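Local structure of cyclic nucleotide-gated potassium channel mll3241 (Mesorhizobium loti, 4MUV) at residues A[20-25]-A[126-131]; A[87-92]-A[112-117]. The protein forms a homotetrameric potassium channel activated by cyclic AMP, this chain being its cytoplasmic cyclic nucleotide-binding domain, here a mutant with cyclic GMP bound. The protein carries 3 engineered substitutions. One frame throughout, in Å; residues are numbered along the deposited sequence.

Contact 1: residues A[20-25]-A[126-131]; sequences VPLFQK and EIFRKT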
ATOM      1  N   VAL A  20      -0.607  10.629  -3.292  1.00 14.54           N
ATOM      2  CA  VAL A  20      -1.035   9.355  -3.892  1.00 14.46           C
ATOM      3  C   VAL A  20      -1.834   9.609  -5.161  1.00 14.05           C
ATOM      4  O   VAL A  20      -3.032   9.824  -5.089  1.00 13.68           O
ATOM      5  CB  VAL A  20      -1.893   8.519  -2.903  1.00 15.36           C
ATOM      6  CG1 VAL A  20      -2.266   7.152  -3.520  1.00 16.32           C
ATOM      7  CG2 VAL A  20      -1.136   8.305  -1.607  1.00 17.75           C
ATOM      8  N   PRO A  21      -1.174   9.527  -6.330  1.00 16.68           N
ATOM      9  CA  PRO A  21      -1.883   9.835  -7.572  1.00 17.00           C
ATOM     10  C   PRO A  21      -3.095   8.963  -7.805  1.00 14.65           C
ATOM     11  O   PRO A  21      -4.074   9.425  -8.383  1.00 16.13           O
ATOM     12  CB  PRO A  21      -0.839   9.543  -8.650  1.00 20.75           C
ATOM     13  CG  PRO A  21       0.446   9.750  -7.984  1.00 20.90           C
ATOM     14  CD  PRO A  21       0.250   9.254  -6.585  1.00 18.46           C
ATOM     15  N   LEU A  22      -3.031   7.718  -7.364  1.00 16.40           N
ATOM     16  CA  LEU A  22      -4.133   6.800  -7.569  1.00 17.46           C
ATOM     17  C   LEU A  22      -5.450   7.387  -7.083  1.00 18.26           C
ATOM     18  O   LEU A  22      -6.497   7.147  -7.679  1.00 20.49           O
ATOM     19  CB  LEU A  22      -3.867   5.469  -6.856  1.00 18.22           C
ATOM     20  CG  LEU A  22      -4.835   4.332  -7.165  1.00 18.87           C
ATOM     21  CD1 LEU A  22      -4.729   3.930  -8.648  1.00 19.68           C
ATOM     22  CD2 LEU A  22      -4.519   3.130  -6.276  1.00 19.34           C
ATOM     23  N   PHE A  23      -5.388   8.163  -6.006  1.00 18.05           N
ATOM     24  CA  PHE A  23      -6.607   8.629  -5.344  1.00 18.65           C
ATOM     25  C   PHE A  23      -7.110   9.956  -5.877  1.00 15.31           C
ATOM     26  O   PHE A  23      -8.186  10.388  -5.495  1.00 15.87           O
ATOM     27  CB  PHE A  23      -6.395   8.726  -3.840  1.00 20.85           C
ATOM     28  CG  PHE A  23      -6.169   7.383  -3.150  1.00 22.42           C
ATOM     29  CD1 PHE A  23      -6.605   6.193  -3.720  1.00 23.74           C
ATOM     30  CD2 PHE A  23      -5.523   7.333  -1.937  1.00 24.93           C
ATOM     31  CE1 PHE A  23      -6.398   4.962  -3.091  1.00 24.32           C
ATOM     32  CE2 PHE A  23      -5.296   6.120  -1.286  1.00 22.45           C
ATOM     33  CZ  PHE A  23      -5.736   4.923  -1.865  1.00 22.92           C
ATOM     34  N   GLN A  24      -6.340  10.603  -6.745  1.00 16.43           N
ATOM     35  CA  GLN A  24      -6.847  11.736  -7.505  0.62 19.27           C
ATOM     36  C   GLN A  24      -7.969  11.113  -8.362  1.00 22.87           C
ATOM     37  O   GLN A  24      -8.899  11.768  -8.776  1.00 25.44           O
ATOM     38  CB  GLN A  24      -5.740  12.307  -8.396  0.62 19.16           C
ATOM     39  CG  GLN A  24      -5.584  13.800  -8.435  0.62 20.47           C
ATOM     40  CD  GLN A  24      -4.503  14.233  -9.407  0.62 20.52           C
ATOM     41  OE1 GLN A  24      -4.246  13.567 -10.419  0.62 22.28           O
ATOM     42  NE2 GLN A  24      -3.847  15.338  -9.097  0.62 17.24           N
ATOM     43  N   LYS A  25      -7.873   9.810  -8.603  1.00 25.73           N
ATOM     44  CA  LYS A  25      -8.864   9.119  -9.414  1.00 25.07           C
ATOM     45  C   LYS A  25     -10.237   8.904  -8.743  1.00 26.69           C
ATOM     46  O   LYS A  25     -11.108   8.278  -9.355  1.00 29.61           O
ATOM     47  CB  LYS A  25      -8.291   7.799  -9.939  0.71 26.24           C
ATOM     48  CG  LYS A  25      -7.130   8.026 -10.892  0.60 27.67           C
ATOM     49  CD  LYS A  25      -6.417   6.732 -11.231  0.65 27.58           C
ATOM     50  CE  LYS A  25      -5.169   6.997 -12.053  0.61 28.50           C
ATOM     51  NZ  LYS A  25      -4.203   5.871 -11.966  0.44 29.65           N
ATOM     52  N   GLU A 126      -9.062  -2.259 -11.364  1.00 15.70           N
ATOM     53  CA  GLU A 126      -8.335  -2.692 -12.553  0.55 16.35           C
ATOM     54  C   GLU A 126      -6.864  -2.304 -12.500  1.00 14.73           C
ATOM     55  O   GLU A 126      -6.002  -3.073 -12.930  1.00 14.52           O
ATOM     56  CB  GLU A 126      -8.989  -2.124 -13.821  0.55 20.05           C
ATOM     57  CG  GLU A 126      -8.415  -2.678 -15.133  0.55 23.92           C
ATOM     58  CD  GLU A 126      -8.788  -4.135 -15.381  0.55 27.10           C
ATOM     59  OE1 GLU A 126      -9.276  -4.809 -14.450  0.55 28.45           O
ATOM     60  OE2 GLU A 126      -8.601  -4.612 -16.518  0.55 30.03           O
ATOM     61  N   ILE A 127      -6.576  -1.106 -11.982  1.00 13.00           N
ATOM     62  CA  ILE A 127      -5.176  -0.707 -11.807  1.00 13.57           C
ATOM     63  C   ILE A 127      -4.463  -1.686 -10.877  1.00 11.37           C
ATOM     64  O   ILE A 127      -3.340  -2.106 -11.166  1.00 12.08           O
ATOM     65  CB  ILE A 127      -5.039   0.730 -11.300  1.00 14.96           C
ATOM     66  CG1 ILE A 127      -5.413   1.682 -12.438  1.00 18.20           C
ATOM     67  CG2 ILE A 127      -3.617   1.022 -10.795  1.00 15.89           C
ATOM     68  CD1 ILE A 127      -5.737   3.085 -11.982  1.00 20.83           C
ATOM     69  N   PHE A 128      -5.096  -2.081  -9.777  1.00 11.01           N
ATOM     70  CA  PHE A 128      -4.456  -3.049  -8.871  1.00 11.02           C
ATOM     71  C   PHE A 128      -4.250  -4.397  -9.578  1.00 10.99           C
ATOM     72  O   PHE A 128      -3.196  -5.019  -9.460  1.00 11.98           O
ATOM     73  CB  PHE A 128      -5.297  -3.252  -7.609  1.00 11.13           C
ATOM     74  CG  PHE A 128      -5.287  -2.091  -6.642  1.00 10.53           C
ATOM     75  CD1 PHE A 128      -4.139  -1.394  -6.359  1.00 11.89           C
ATOM     76  CD2 PHE A 128      -6.462  -1.701  -6.027  1.00 12.80           C
ATOM     77  CE1 PHE A 128      -4.163  -0.367  -5.453  1.00 12.75           C
ATOM     78  CE2 PHE A 128      -6.483  -0.680  -5.119  1.00 13.72           C
ATOM     79  CZ  PHE A 128      -5.331  -0.003  -4.837  1.00 13.01           C
ATOM     80  N   ARG A 129      -5.271  -4.841 -10.309  1.00 11.71           N
ATOM     81  CA  ARG A 129      -5.215  -6.140 -10.965  1.00 12.71           C
ATOM     82  C   ARG A 129      -4.074  -6.137 -11.996  1.00 12.12           C
ATOM     83  O   ARG A 129      -3.285  -7.093 -12.073  1.00 12.19           O
ATOM     84  CB  ARG A 129      -6.558  -6.485 -11.633  1.00 16.36           C
ATOM     85  CG  ARG A 129      -6.628  -7.930 -12.192  1.00 21.20           C
ATOM     86  CD  ARG A 129      -7.915  -8.210 -12.970  1.00 26.17           C
ATOM     87  NE  ARG A 129      -7.978  -7.431 -14.205  1.00 28.26           N
ATOM     88  CZ  ARG A 129      -7.329  -7.728 -15.326  1.00 30.70           C
ATOM     89  NH1 ARG A 129      -6.561  -8.804 -15.405  1.00 32.92           N
ATOM     90  NH2 ARG A 129      -7.453  -6.936 -16.379  1.00 32.99           N
ATOM     91  N   LYS A 130      -3.973  -5.068 -12.781  1.00 12.16           N
ATOM     92  CA  LYS A 130      -2.914  -4.981 -13.789  1.00 11.72           C
ATOM     93  C   LYS A 130      -1.527  -4.814 -13.183  1.00 10.10           C
ATOM     94  O   LYS A 130      -0.560  -5.349 -13.701  1.00 10.58           O
ATOM     95  CB  LYS A 130      -3.210  -3.876 -14.788  1.00 15.61           C
ATOM     96  CG  LYS A 130      -4.359  -4.223 -15.708  1.00 21.25           C
ATOM     97  CD  LYS A 130      -4.636  -3.106 -16.693  1.00 28.87           C
ATOM     98  CE  LYS A 130      -5.815  -3.453 -17.571  1.00 35.56           C
ATOM     99  NZ  LYS A 130      -6.251  -2.318 -18.428  1.00 38.94           N
ATOM    100  N   THR A 131      -1.423  -4.076 -12.088  1.00 10.10           N
ATOM    101  CA  THR A 131      -0.144  -3.922 -11.389  1.00 10.07           C
ATOM    102  C   THR A 131       0.343  -5.283 -10.877  1.00  8.53           C
ATOM    103  O   THR A 131       1.521  -5.620 -11.017  1.00  8.95           O
ATOM    104  CB  THR A 131      -0.258  -2.895 -10.239  1.00 12.52           C
ATOM    105  OG1 THR A 131      -0.526  -1.602 -10.791  1.00 15.35           O
ATOM    106  CG2 THR A 131       1.033  -2.828  -9.460  1.00 15.58           C
TER
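Leu22 puts its two methyls on two different residues of helix 122-139. CD1 lies 3.6 Å from CD1 of Ile127, the two side chains passing each other in opposite directions, and CD2 meets the Phe128 ring obliquely, 3.5 Å from CZ. The fork is aimed this way because CG stands anti to the backbone N (chi1 -171°), on a CB already directed at the helix. On Ile127 the longer branch does most of the touching: the same CD1 also receives the extended chain of Lys25 tip to tip, with NZ 3.2 Å away and CD at 3.8 Å, so an exposed lysine lies at the margin of the apolar patch. No hydrogen bond crosses the contact, and nearly all of the 181 Å² buried belongs to these four residues. An alanine in place of Leu22 would probably deprive Ile127 CD1 and the CZ/CE1 side of the Phe128 ring of the leucine methyls, opening a gap on that side. Leu22 also touches Phe61 of strand 58-64, Phe82 of strand 82-83 and Ile124. It thus joins the loop between helices 13-17 and 28-37 to these strands and helix 122-139, while Phe128 continues to Leu117 on helix 111-120.

Contact 2: residues A[87-92]-A[112-117]; sequences ALISGE and ADFQML. With PCG (cyclic guanosine monophosphate), chain C.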
ATOM      1  N   ALA A  87      -1.197  -9.885  -2.505  1.00 10.49           N
ATOM      2  CA  ALA A  87      -1.751 -10.863  -1.563  1.00 11.18           C
ATOM      3  C   ALA A  87      -3.229 -10.612  -1.335  1.00 14.35           C
ATOM      4  O   ALA A  87      -3.997 -11.551  -1.117  1.00 16.38           O
ATOM      5  CB  ALA A  87      -1.026 -10.796  -0.259  1.00 12.44           C
ATOM      6  N   LEU A  88      -3.635  -9.345  -1.373  1.00 12.38           N
ATOM      7  CA  LEU A  88      -5.042  -9.019  -1.176  1.00 14.16           C
ATOM      8  C   LEU A  88      -5.921  -9.471  -2.337  1.00 17.51           C
ATOM      9  O   LEU A  88      -7.066  -9.886  -2.130  1.00 23.01           O
ATOM     10  CB  LEU A  88      -5.229  -7.530  -0.910  1.00 14.32           C
ATOM     11  CG  LEU A  88      -4.459  -6.942   0.264  1.00 13.72           C
ATOM     12  CD1 LEU A  88      -4.805  -5.469   0.468  1.00 15.01           C
ATOM     13  CD2 LEU A  88      -4.723  -7.722   1.527  1.00 17.48           C
ATOM     14  N   ILE A  89      -5.377  -9.406  -3.546  1.00 16.93           N
ATOM     15  CA  ILE A  89      -6.120  -9.852  -4.732  1.00 20.06           C
ATOM     16  C   ILE A  89      -6.166 -11.360  -4.903  1.00 23.37           C
ATOM     17  O   ILE A  89      -7.182 -11.903  -5.292  1.00 24.75           O
ATOM     18  CB  ILE A  89      -5.482  -9.344  -6.013  1.00 20.16           C
ATOM     19  CG1 ILE A  89      -5.548  -7.839  -6.048  1.00 17.01           C
ATOM     20  CG2 ILE A  89      -6.210  -9.943  -7.272  1.00 24.56           C
ATOM     21  CD1 ILE A  89      -4.610  -7.215  -7.075  1.00 19.07           C
ATOM     22  N   SER A  90      -5.036 -12.025  -4.709  1.00 24.73           N
ATOM     23  CA  SER A  90      -4.946 -13.464  -4.966  1.00 24.10           C
ATOM     24  C   SER A  90      -5.310 -14.333  -3.745  1.00 24.49           C
ATOM     25  O   SER A  90      -5.646 -15.498  -3.903  1.00 26.72           O
ATOM     26  CB  SER A  90      -3.538 -13.816  -5.461  1.00 23.70           C
ATOM     27  OG  SER A  90      -2.613 -13.680  -4.412  1.00 25.65           O
ATOM     28  N   GLY A  91      -5.268 -13.760  -2.542  1.00 22.07           N
ATOM     29  CA  GLY A  91      -5.409 -14.517  -1.301  1.00 20.91           C
ATOM     30  C   GLY A  91      -4.182 -15.334  -0.945  1.00 20.68           C
ATOM     31  O   GLY A  91      -4.149 -16.072   0.041  1.00 22.81           O
ATOM     32  N   GLU A  92      -3.146 -15.167  -1.745  1.00 19.07           N
ATOM     33  CA  GLU A  92      -1.927 -15.928  -1.591  0.50 19.15           C
ATOM     34  C   GLU A  92      -0.984 -15.212  -0.645  1.00 15.36           C
ATOM     35  O   GLU A  92      -1.163 -14.034  -0.341  1.00 14.09           O
ATOM     36  CB  GLU A  92      -1.245 -16.154  -2.945  0.50 23.09           C
ATOM     37  CG  GLU A  92      -2.085 -16.951  -3.943  0.50 26.93           C
ATOM     38  CD  GLU A  92      -2.314 -18.402  -3.530  0.50 30.26           C
ATOM     39  OE1 GLU A  92      -1.521 -18.946  -2.728  0.50 32.70           O
ATOM     40  OE2 GLU A  92      -3.292 -19.007  -4.018  0.50 31.18           O
ATOM     41  N   ALA A 112     -10.152  -5.197   4.486  1.00 10.60           N
ATOM     42  CA  ALA A 112     -11.574  -4.916   4.354  1.00 11.73           C
ATOM     43  C   ALA A 112     -11.788  -3.632   3.564  1.00 10.30           C
ATOM     44  O   ALA A 112     -12.699  -3.519   2.749  1.00 10.56           O
ATOM     45  CB  ALA A 112     -12.231  -4.782   5.705  1.00 14.00           C
ATOM     46  N   ASP A 113     -10.964  -2.638   3.853  1.00 10.41           N
ATOM     47  CA  ASP A 113     -11.110  -1.335   3.200  1.00 11.13           C
ATOM     48  C   ASP A 113     -10.606  -1.361   1.751  1.00 10.93           C
ATOM     49  O   ASP A 113     -11.148  -0.665   0.902  1.00 11.84           O
ATOM     50  CB  ASP A 113     -10.429  -0.282   4.035  1.00 11.38           C
ATOM     51  CG  ASP A 113     -11.023  -0.212   5.405  1.00 13.13           C
ATOM     52  OD1 ASP A 113     -12.234   0.084   5.512  1.00 14.92           O
ATOM     53  OD2 ASP A 113     -10.290  -0.466   6.366  1.00 14.04           O
ATOM     54  N   PHE A 114      -9.606  -2.196   1.474  1.00 10.04           N
ATOM     55  CA  PHE A 114      -9.196  -2.471   0.104  1.00  9.80           C
ATOM     56  C   PHE A 114     -10.351  -3.076  -0.688  1.00  9.57           C
ATOM     57  O   PHE A 114     -10.567  -2.698  -1.853  1.00  9.26           O
ATOM     58  CB  PHE A 114      -7.998  -3.422   0.116  1.00 10.34           C
ATOM     59  CG  PHE A 114      -7.564  -3.914  -1.238  1.00  9.96           C
ATOM     60  CD1 PHE A 114      -6.655  -3.193  -1.992  1.00 11.10           C
ATOM     61  CD2 PHE A 114      -8.034  -5.119  -1.745  1.00 11.10           C
ATOM     62  CE1 PHE A 114      -6.216  -3.655  -3.206  1.00 13.44           C
ATOM     63  CE2 PHE A 114      -7.592  -5.584  -2.971  1.00 12.00           C
ATOM     64  CZ  PHE A 114      -6.700  -4.842  -3.704  1.00 13.07           C
ATOM     65  N   GLN A 115     -11.076  -4.034  -0.103  1.00  9.88           N
ATOM     66  CA  GLN A 115     -12.201  -4.627  -0.825  1.00  9.95           C
ATOM     67  C   GLN A 115     -13.298  -3.593  -1.064  1.00 10.39           C
ATOM     68  O   GLN A 115     -13.903  -3.574  -2.131  1.00 11.53           O
ATOM     69  CB  GLN A 115     -12.770  -5.857  -0.115  1.00 10.96           C
ATOM     70  CG  GLN A 115     -11.754  -6.956   0.200  1.00 13.47           C
ATOM     71  CD  GLN A 115     -11.009  -7.500  -1.004  1.00 16.14           C
ATOM     72  OE1 GLN A 115     -11.348  -7.246  -2.149  1.00 16.53           O
ATOM     73  NE2 GLN A 115      -9.955  -8.244  -0.734  1.00 23.41           N
ATOM     74  N   MET A 116     -13.553  -2.734  -0.079  1.00 10.50           N
ATOM     75  CA  MET A 116     -14.535  -1.683  -0.289  0.60 11.22           C
ATOM     76  C   MET A 116     -14.095  -0.754  -1.407  1.00 11.85           C
ATOM     77  O   MET A 116     -14.905  -0.383  -2.247  1.00 12.93           O
ATOM     78  CB  MET A 116     -14.785  -0.881   0.970  0.60 13.25           C
ATOM     79  CG  MET A 116     -15.677   0.295   0.681  0.60 19.04           C
ATOM     80  SD  MET A 116     -16.529   0.925   2.118  0.60 22.45           S
ATOM     81  CE  MET A 116     -17.715  -0.369   2.408  0.60 20.68           C
ATOM     82  N   LEU A 117     -12.823  -0.382  -1.419  1.00 11.01           N
ATOM     83  CA  LEU A 117     -12.300   0.480  -2.470  1.00 11.61           C
ATOM     84  C   LEU A 117     -12.479  -0.157  -3.846  1.00 10.02           C
ATOM     85  O   LEU A 117     -12.922   0.488  -4.780  1.00 12.36           O
ATOM     86  CB  LEU A 117     -10.830   0.785  -2.201  1.00 10.73           C
ATOM     87  CG  LEU A 117     -10.042   1.577  -3.254  1.00 12.20           C
ATOM     88  CD1 LEU A 117     -10.690   2.940  -3.560  1.00 15.63           C
ATOM     89  CD2 LEU A 117      -8.575   1.760  -2.800  1.00 14.95           C
TER
HETATM   90  PA  PCG C 401       2.571  -8.797  -2.069  1.00  7.07           P
HETATM   91  O1A PCG C 401       1.281  -8.738  -1.279  1.00  8.00           O
HETATM   92  O2A PCG C 401       2.875 -10.083  -2.752  1.00  8.23           O
HETATM   93  O5' PCG C 401       3.739  -8.450  -1.119  1.00  7.12           O
HETATM   94  C5' PCG C 401       4.943  -8.090  -1.628  1.00  8.86           C
HETATM   95  C4' PCG C 401       4.717  -6.920  -2.602  1.00  7.32           C
HETATM   96  O4' PCG C 401       5.888  -6.313  -3.266  1.00  8.14           O
HETATM   97  C3' PCG C 401       3.877  -7.318  -3.618  1.00  7.02           C
HETATM   98  O3' PCG C 401       2.528  -7.626  -3.142  1.00  7.25           O
HETATM   99  C2' PCG C 401       3.961  -6.082  -4.603  1.00  7.42           C
HETATM  100  O2' PCG C 401       2.942  -5.143  -4.261  1.00  8.00           O
HETATM  101  C1' PCG C 401       5.246  -5.549  -4.400  1.00  6.67           C
HETATM  102  N9  PCG C 401       6.144  -5.577  -5.516  1.00  7.65           N
HETATM  103  C8  PCG C 401       6.689  -4.500  -6.172  1.00  8.03           C
HETATM  104  N7  PCG C 401       7.397  -4.881  -7.237  1.00  8.12           N
HETATM  105  C5  PCG C 401       7.305  -6.251  -7.260  1.00  7.64           C
HETATM  106  C6  PCG C 401       7.848  -7.226  -8.165  1.00  8.99           C
HETATM  107  O6  PCG C 401       8.566  -6.978  -9.165  1.00  9.19           O
HETATM  108  N1  PCG C 401       7.529  -8.526  -7.856  1.00  7.74           N
HETATM  109  C2  PCG C 401       6.710  -8.897  -6.800  1.00  9.44           C
HETATM  110  N2  PCG C 401       6.448 -10.202  -6.605  1.00 10.62           N
HETATM  111  N3  PCG C 401       6.173  -7.998  -5.915  1.00  8.23           N
HETATM  112  C4  PCG C 401       6.513  -6.661  -6.213  1.00  7.87           C
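Leu88 lays its CD1 methyl over one face of the Phe114 ring, a CH-pi contact with the carbon 3.9 Å from the ring centroid and 23° off the ring normal. The methyl sits toward the rim, nearest CG at 3.6 Å, while CB of Leu88 approaches CE2 at 3.7 Å, so the leucine runs along the ring from its attached end toward one side of the rim. With chi1 at 173°, Phe114 swings its ring away from its own backbone N and out from helix 111-120. Both residues are buried, and each also touches Met59 of strand 58-64. Packing thins toward the surface. Ile89 offers only CG1, 4.0 Å from CZ at the ring edge and near its plane, and Gln115, its chain bent at chi2, brings NE2 to 3.6 Å from the carbonyl O of Leu88, with no hydrogen bond formed. Thus the buried pair holds most of the 171 Å² and the exposed pair adds a thin border. In the first turn of helix 85-90, the backbone N of Ala87 donates to the phosphate oxygen O1A of cyclic GMP (3.0 Å, 151°). The nucleotide is also hydrogen-bonded to Glu85, Gly84, Arg94, Ser95 and Asp139. Just after this helix, Gly91 leaves helical geometry with positive phi, and Ser90 OG accepts from Glu92 N in an ST turn. A short helix presenting backbone N-H to the cyclic phosphate is the hallmark of the phosphate-binding cassette of cyclic nucleotide-binding domains; here Leu88 and Ile89 set that helix against helix 111-120, which follows the beta roll.

From the N terminus, the chain passes helix 13-17 and enters 20-25, the first half of contact 1, whose partner 126-131 comes only after 100 further residues. That long loop takes in helix 28-37, the beta strands, helix 85-90 and helix 111-120. Contact 2 is nested within it: 87-92 and 112-117 close a much shorter loop of 19 residues containing strands 97-100 and 104-110. The two centres are 14 Å apart, yet the contacts touch, Phe128 CD2 lying 3.4 Å from Phe114 CE1 and Phe23 CE1 3.9 Å from Leu117 CD2. Together they join the N-terminal helical region, the phosphate-binding helix and the two successive C-terminal helices into one packed cluster that also touches strand 58-64.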